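PDB 2IBP: citrate synthase from Pyrobaculum aerophilum, which catalyses the condensation of oxaloacetate with acetyl-CoA to give citrate and CoA, working as a thermophilic homodimer whose two chains are topologically interlinked. Local coordinates for the interface of chains A and B. Sequence-based numbering; all coordinates share one arbitrary frame. Chains: chain A/B, Citrate synthase.

Contact 1: the interface of chains A and B. Residues chain A 104, 107, 111; chain B 118-119, 121-122, 128, 235.
This is an apolar patch of the citrate synthase homodimer in which helix 109-123 of chain A and the loop before it pack on helix 109-123 of chain B, and it contributes to holding the subunits together. A:Phe111 has CG anti to the carbonyl carbon, and chi1 -77° sets its ring beside the backbone N, where it lies over B:Gly121 and B:Ala122. One ring face rests on this backbone turn, with B:Ala122 CA 3.8 Å from the centroid of the A:Phe111 ring in a CH-pi contact displaced toward the rim. Two oxygens approach rim atoms obliquely: the carbonyl B:Ala118 O, 3.5 Å from A:Phe111 CD1, comes from the B:Ala122 side, and the hydroxyl B:Ser235 OG, 3.6 Å from A:Phe111 CE1, from the other. Beyond CE2, the amide of B:Gln128 arrives from the opposite direction, its plane turned 62° from the ring. The methyl B:Ala122 CB packs against A:Phe111 CB at 3.6 Å and, tightly, against A:Ala107 CB at 3.4 Å. A:Leu104 extends the apolar seam by laying CD2 against B:Ala119. With an alanine in place of A:Phe111, the backbone of B:Gly121 and B:Ala122 would probably lose its aromatic cover, and a gap would open beside B:Ser235. In the fold, A:Leu104 and A:Ala107 occupy the loop between helices 95-103 and 109-123, while helices 125-135 and 233-244 flank the patch in chain B.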
loop_
_atom_site.group_PDB
_atom_site.type_symbol
_atom_site.label_atom_id
_atom_site.label_comp_id
_atom_site.label_asym_id
_atom_site.label_seq_id
_atom_site.Cartn_x
_atom_site.Cartn_y
_atom_site.Cartn_z
ATOM N N LEU A 104 16.972 11.377 2.056
ATOM C CA LEU A 104 16.601 10.743 0.804
ATOM C C LEU A 104 16.743 11.697 -0.395
ATOM O O LEU A 104 16.240 11.419 -1.472
ATOM C CB LEU A 104 15.176 10.226 0.925
ATOM C CG LEU A 104 14.997 9.144 1.998
ATOM C CD1 LEU A 104 13.551 8.652 2.008
ATOM C CD2 LEU A 104 15.967 8.019 1.695
ATOM N N ALA A 107 17.917 10.140 -3.573
ATOM C CA ALA A 107 17.083 9.048 -4.043
ATOM C C ALA A 107 15.982 9.577 -4.944
ATOM O O ALA A 107 15.739 10.789 -5.009
ATOM C CB ALA A 107 16.490 8.322 -2.866
ATOM N N PHE A 111 10.326 7.658 -3.612
ATOM C CA PHE A 111 10.702 7.004 -2.353
ATOM C C PHE A 111 10.630 8.030 -1.223
ATOM O O PHE A 111 10.194 7.733 -0.111
ATOM C CB PHE A 111 12.108 6.434 -2.428
ATOM C CG PHE A 111 12.203 5.160 -3.210
ATOM C CD1 PHE A 111 11.656 3.989 -2.705
ATOM C CD2 PHE A 111 12.927 5.106 -4.380
ATOM C CE1 PHE A 111 11.791 2.791 -3.380
ATOM C CE2 PHE A 111 13.049 3.918 -5.068
ATOM C CZ PHE A 111 12.483 2.762 -4.568
ATOM N N ALA B 118 10.925 1.975 2.837
ATOM C CA ALA B 118 10.994 2.865 1.672
ATOM C C ALA B 118 12.403 3.445 1.535
ATOM O O ALA B 118 12.981 3.457 0.445
ATOM C CB ALA B 118 9.983 4.004 1.804
ATOM N N ALA B 119 12.971 3.893 2.645
ATOM C CA ALA B 119 14.303 4.494 2.634
ATOM C C ALA B 119 15.347 3.499 2.161
ATOM O O ALA B 119 16.204 3.813 1.344
ATOM C CB ALA B 119 14.673 5.017 4.021
ATOM N N GLY B 121 14.925 0.896 0.321
ATOM C CA GLY B 121 14.684 0.626 -1.095
ATOM C C GLY B 121 15.239 1.721 -2.005
ATOM O O GLY B 121 15.607 1.453 -3.161
ATOM N N ALA B 122 15.321 2.939 -1.466
ATOM C CA ALA B 122 15.728 4.127 -2.229
ATOM C C ALA B 122 17.196 4.124 -2.652
ATOM O O ALA B 122 17.548 4.687 -3.695
ATOM C CB ALA B 122 15.441 5.387 -1.414
ATOM N N GLN B 128 17.263 -0.306 -7.800
ATOM C CA GLN B 128 17.308 0.732 -8.848
ATOM C C GLN B 128 17.410 0.084 -10.227
ATOM O O GLN B 128 16.726 0.494 -11.170
ATOM C CB GLN B 128 18.448 1.743 -8.629
ATOM C CG GLN B 128 18.486 2.382 -7.227
ATOM C CD GLN B 128 17.109 2.738 -6.683
ATOM O OE1 GLN B 128 16.385 3.555 -7.263
ATOM N NE2 GLN B 128 16.756 2.147 -5.541
ATOM N N SER B 235 8.751 -0.863 -1.923
ATOM C CA SER B 235 7.489 -0.111 -1.829
ATOM C C SER B 235 6.294 -1.040 -1.570
ATOM O O SER B 235 5.407 -0.725 -0.767
ATOM C CB SER B 235 7.287 0.706 -3.102
ATOM O OG SER B 235 8.336 1.641 -3.218
#

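Contact 2: the interface of chains A and B. Residues chain A 392-395; chain B 32-34, 216.
Both CG2 methyls that meet A:Ala393 are set by their side-chain torsions: in B:Thr34, OG1 is anti to the backbone N, chi1 -172°, which places CG2 between N and the carbonyl carbon, whereas in B:Val216, CG1 takes the anti position, chi1 -178°, and CG2 stands beside the backbone N. A:Ala393 CB thus sits among small apolar groups, 3.8 Å from B:Thr34 CG2 and 3.9 Å from B:Val216 CG2. The aliphatic start of B:Lys32 adds a further wall, its CG 3.9 Å from A:Ala393 CB, while the remaining chain runs extended and carries the terminal amine, NZ, away. The backbones supply the polar grip, as parallel beta pairing between subunits. The amide A:Cys394 N donates to B:Lys32 O over 3.0 Å. From the other strand, B:Thr34 N donates to A:Cys394 O at 2.8 Å. Both polar backbone atoms of A:Cys394 are therefore engaged by chain B. Its SG, set anti to the backbone N (chi1 -172°), points away from the pairing and forms the disulfide with Cys19, probably A:Cys19, which would close the chain into a loop, in keeping with the interlinked chains of this dimer. A:Tyr395 continues the ladder and brings ring atom CD1 3.5 Å from B:Thr34 O. In the fold, the short C-terminal strand 392-395 of chain A lies along strand 30-34 near the N-terminal end of chain B, with B:Val216 contributed by a loop just before helix 218-227.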
loop_
_atom_site.group_PDB
_atom_site.type_symbol
_atom_site.label_atom_id
_atom_site.label_comp_id
_atom_site.label_asym_id
_atom_site.label_seq_id
_atom_site.Cartn_x
_atom_site.Cartn_y
_atom_site.Cartn_z
ATOM N N ARG A 392 -8.780 -13.908 -1.520
ATOM C CA ARG A 392 -8.081 -15.147 -1.265
ATOM C C ARG A 392 -7.388 -15.623 -2.510
ATOM O O ARG A 392 -7.541 -15.050 -3.589
ATOM C CB ARG A 392 -9.032 -16.204 -0.719
ATOM C CG ARG A 392 -10.094 -16.659 -1.663
ATOM C CD ARG A 392 -11.102 -17.533 -0.919
ATOM N NE ARG A 392 -12.163 -18.027 -1.791
ATOM C CZ ARG A 392 -12.228 -19.262 -2.286
ATOM N NH1 ARG A 392 -11.305 -20.171 -1.980
ATOM N NH2 ARG A 392 -13.243 -19.594 -3.069
ATOM N N ALA A 393 -6.549 -16.635 -2.336
ATOM C CA ALA A 393 -5.852 -17.236 -3.452
ATOM C C ALA A 393 -6.198 -18.705 -3.380
ATOM O O ALA A 393 -6.563 -19.219 -2.325
ATOM C CB ALA A 393 -4.353 -17.034 -3.349
ATOM N N CYS A 394 -6.100 -19.371 -4.515
ATOM C CA CYS A 394 -6.416 -20.790 -4.601
ATOM C C CYS A 394 -5.140 -21.592 -4.750
ATOM O O CYS A 394 -4.388 -21.391 -5.685
ATOM C CB CYS A 394 -7.317 -21.037 -5.806
ATOM S SG CYS A 394 -7.925 -22.742 -5.807
ATOM N N TYR A 395 -4.885 -22.486 -3.806
ATOM C CA TYR A 395 -3.680 -23.289 -3.868
ATOM C C TYR A 395 -3.741 -24.379 -4.921
ATOM O O TYR A 395 -4.732 -25.131 -5.026
ATOM C CB TYR A 395 -3.383 -23.928 -2.511
ATOM C CG TYR A 395 -2.114 -24.725 -2.474
ATOM C CD1 TYR A 395 -0.885 -24.108 -2.267
ATOM C CD2 TYR A 395 -2.138 -26.119 -2.541
ATOM C CE1 TYR A 395 0.285 -24.835 -2.149
ATOM C CE2 TYR A 395 -0.971 -26.857 -2.450
ATOM C CZ TYR A 395 0.243 -26.211 -2.232
ATOM O OH TYR A 395 1.427 -26.909 -2.139
ATOM N N LYS B 32 -5.826 -14.881 -7.504
ATOM C CA LYS B 32 -4.858 -15.702 -8.210
ATOM C C LYS B 32 -4.871 -17.111 -7.647
ATOM O O LYS B 32 -5.474 -17.389 -6.615
ATOM C CB LYS B 32 -3.442 -15.148 -8.020
ATOM C CG LYS B 32 -2.915 -15.300 -6.579
ATOM C CD LYS B 32 -1.501 -14.783 -6.391
ATOM C CE LYS B 32 -1.006 -15.044 -4.965
ATOM N NZ LYS B 32 0.406 -14.632 -4.753
ATOM N N SER B 33 -4.179 -17.991 -8.356
ATOM C CA SER B 33 -3.870 -19.289 -7.821
ATOM C C SER B 33 -2.445 -19.131 -7.255
ATOM O O SER B 33 -1.670 -18.255 -7.663
ATOM C CB SER B 33 -3.954 -20.387 -8.891
ATOM O OG SER B 33 -3.004 -20.188 -9.912
ATOM N N THR B 34 -2.121 -19.940 -6.255
ATOM C CA THR B 34 -0.837 -19.831 -5.599
ATOM C C THR B 34 -0.313 -21.209 -5.277
ATOM O O THR B 34 -1.087 -22.175 -5.215
ATOM C CB THR B 34 -0.958 -19.047 -4.259
ATOM O OG1 THR B 34 0.346 -18.796 -3.726
ATOM C CG2 THR B 34 -1.806 -19.810 -3.251
ATOM N N VAL B 216 -4.389 -14.490 2.392
ATOM C CA VAL B 216 -4.085 -13.233 1.740
ATOM C C VAL B 216 -4.728 -12.142 2.562
ATOM O O VAL B 216 -5.775 -11.601 2.172
ATOM C CB VAL B 216 -4.561 -13.168 0.256
ATOM C CG1 VAL B 216 -4.157 -11.813 -0.369
ATOM C CG2 VAL B 216 -3.941 -14.313 -0.565
#

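Contacts 1 and 2 lie about 29 Å apart, centre to centre of their C-alpha atoms, and share no residue or secondary-structure element. Contact 1 is helical and loop packing in the body of the dimer; contact 2 fastens the tail of one chain to an early strand of the other. Each has a symmetry twin. The centre of contact 1 is about 33 and 30 Å from the predicted active-site residues B:His289 and B:Asp346, that of contact 2 about 29 and 31 Å from A:His289 and A:Asp346, which suggests an architectural role. Together, the helical core and the embracing C-terminal strand probably reinforce one another, with the disulfide-closed chains making separation harder still.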